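Uncharacterized protein (Pyrococcus furiosus DSM 3638, PDB 3WZ2) is a PbaA protein of the PAC2 family, an archaeal homolog of proteasome-assembly chaperones that probably acts in proteasome assembly or activation. Local coordinates at residues F88-P91 with T92-N95. Numbering follows the deposited sequence.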
ATOM      1  N   PHE B  88      17.268  -9.262   4.947  1.00 36.43           N
ATOM      2  CA  PHE B  88      17.297  -9.062   3.482  1.00 42.66           C
ATOM      3  C   PHE B  88      16.133  -8.130   3.245  1.00 38.71           C
ATOM      4  O   PHE B  88      15.017  -8.450   3.559  1.00 44.57           O
ATOM      5  CB  PHE B  88      17.226 -10.386   2.645  1.00 47.44           C
ATOM      6  CG  PHE B  88      17.297 -10.185   1.107  1.00 54.55           C
ATOM      7  CD1 PHE B  88      18.510 -10.291   0.405  1.00 55.32           C
ATOM      8  CD2 PHE B  88      16.126  -9.945   0.354  1.00 54.00           C
ATOM      9  CE1 PHE B  88      18.556 -10.131  -0.986  1.00 57.51           C
ATOM     10  CE2 PHE B  88      16.175  -9.777  -1.029  1.00 53.49           C
ATOM     11  CZ  PHE B  88      17.388  -9.860  -1.699  1.00 55.35           C
ATOM     12  N   LEU B  89      16.441  -6.956   2.731  1.00 32.93           N
ATOM     13  CA  LEU B  89      15.557  -5.831   2.759  1.00 32.04           C
ATOM     14  C   LEU B  89      14.874  -5.671   1.416  1.00 28.72           C
ATOM     15  O   LEU B  89      15.352  -6.155   0.416  1.00 27.74           O
ATOM     16  CB  LEU B  89      16.356  -4.577   3.096  1.00 34.44           C
ATOM     17  CG  LEU B  89      16.801  -4.496   4.563  1.00 37.21           C
ATOM     18  CD1 LEU B  89      17.543  -3.221   4.816  1.00 37.81           C
ATOM     19  CD2 LEU B  89      15.603  -4.579   5.517  1.00 41.35           C
ATOM     20  N   PRO B  90      13.746  -4.977   1.396  1.00 26.43           N
ATOM     21  CA  PRO B  90      13.065  -4.777   0.122  1.00 26.28           C
ATOM     22  C   PRO B  90      13.766  -3.763  -0.781  1.00 26.10           C
ATOM     23  O   PRO B  90      14.547  -2.939  -0.285  1.00 22.85           O
ATOM     24  CB  PRO B  90      11.672  -4.263   0.533  1.00 27.61           C
ATOM     25  CG  PRO B  90      11.839  -3.754   1.926  1.00 28.75           C
ATOM     26  CD  PRO B  90      12.926  -4.585   2.550  1.00 27.51           C
ATOM     27  N   PRO B  91      13.505  -3.843  -2.097  1.00 25.06           N
ATOM     28  CA  PRO B  91      14.286  -3.190  -3.123  1.00 25.46           C
ATOM     29  C   PRO B  91      14.357  -1.671  -2.979  1.00 26.55           C
ATOM     30  O   PRO B  91      15.438  -1.092  -3.105  1.00 24.94           O
ATOM     31  CB  PRO B  91      13.552  -3.547  -4.432  1.00 26.73           C
ATOM     32  CG  PRO B  91      12.325  -4.303  -4.031  1.00 28.67           C
ATOM     33  CD  PRO B  91      12.578  -4.842  -2.670  1.00 26.81           C
ATOM     34  N   THR B  92      13.233  -1.036  -2.677  1.00 23.62           N
ATOM     35  CA  THR B  92      13.216   0.402  -2.521  1.00 26.41           C
ATOM     36  C   THR B  92      14.080   0.840  -1.365  1.00 22.74           C
ATOM     37  O   THR B  92      14.733   1.863  -1.416  1.00 21.50           O
ATOM     38  CB  THR B  92      11.774   0.923  -2.356  1.00 32.87           C
ATOM     39  OG1 THR B  92      10.988   0.431  -3.448  1.00 40.61           O
ATOM     40  CG2 THR B  92      11.740   2.416  -2.407  1.00 37.95           C
ATOM     41  N   LEU B  93      14.074   0.061  -0.303  1.00 21.41           N
ATOM     42  CA  LEU B  93      14.841   0.419   0.881  1.00 21.21           C
ATOM     43  C   LEU B  93      16.353   0.221   0.609  1.00 19.11           C
ATOM     44  O   LEU B  93      17.174   1.010   1.036  1.00 19.42           O
ATOM     45  CB  LEU B  93      14.358  -0.398   2.055  1.00 21.33           C
ATOM     46  CG  LEU B  93      14.973  -0.084   3.427  1.00 25.64           C
ATOM     47  CD1 LEU B  93      14.758   1.359   3.816  1.00 26.84           C
ATOM     48  CD2 LEU B  93      14.350  -1.003   4.478  1.00 26.15           C
ATOM     49  N   VAL B  94      16.685  -0.826  -0.128  1.00 18.88           N
ATOM     50  CA  VAL B  94      18.065  -1.049  -0.567  1.00 20.12           C
ATOM     51  C   VAL B  94      18.531   0.128  -1.406  1.00 19.67           C
ATOM     52  O   VAL B  94      19.603   0.657  -1.135  1.00 18.67           O
ATOM     53  CB  VAL B  94      18.199  -2.332  -1.386  1.00 21.16           C
ATOM     54  CG1 VAL B  94      19.548  -2.392  -2.065  1.00 21.03           C
ATOM     55  CG2 VAL B  94      17.982  -3.558  -0.513  1.00 21.35           C
ATOM     56  N   ASN B  95      17.689   0.610  -2.332  1.00 18.56           N
ATOM     57  CA  ASN B  95      18.021   1.836  -3.066  1.00 19.97           C
ATOM     58  C   ASN B  95      18.212   3.080  -2.189  1.00 19.83           C
ATOM     59  O   ASN B  95      19.152   3.837  -2.389  1.00 19.20           O
ATOM     60  CB  ASN B  95      16.986   2.162  -4.141  1.00 20.71           C
ATOM     61  CG  ASN B  95      17.004   1.179  -5.287  1.00 20.86           C
ATOM     62  OD1 ASN B  95      18.047   0.651  -5.646  1.00 20.22           O
ATOM     63  ND2 ASN B  95      15.851   0.947  -5.880  1.00 21.13           N
TER
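Leu-89 and Val-94 meet where the chain turns into a helix: Val-94 CG2 lies 4.1 Å from Leu-89 CB and 3.5 Å from Pro-90 O. Beside it, chi1 -175° and chi2 58° carry Leu-93 CD2 to both methyls of Leu-89, 3.9 Å from Leu-89 CD1. This buried leucine-valine cluster is the tight part of the contact. Pro-90 is the N-cap residue, and its carbonyl opens the helix: Val-94 N donates to Pro-90 O at 3.0 Å, in the carbonyl plane, while Leu-93 N adds a weak, bent bond. One residue on, Asn-95 N donates to Pro-91 O. The Pro-90 ring is the looser, partly exposed side, its CG running alongside Leu-93 CB at 4.2 Å; Pro-91 packs on Met-236 and on Pro-59 of the second subunit. Asn-95 ND2 donates to the carbonyls of Leu-55 and Ile-57 of the second subunit; its OD1 takes a weak bond from Lys-162 NZ of its own chain. Replacing Asn-95 by alanine would remove the amide, and those two carbonyls would probably lose this shared donor. The loop after strand 80-85 leads into helix 91-107 here; Leu-93 packs on Val-10 and Ser-54, and Phe-88 reaches helix 223-235.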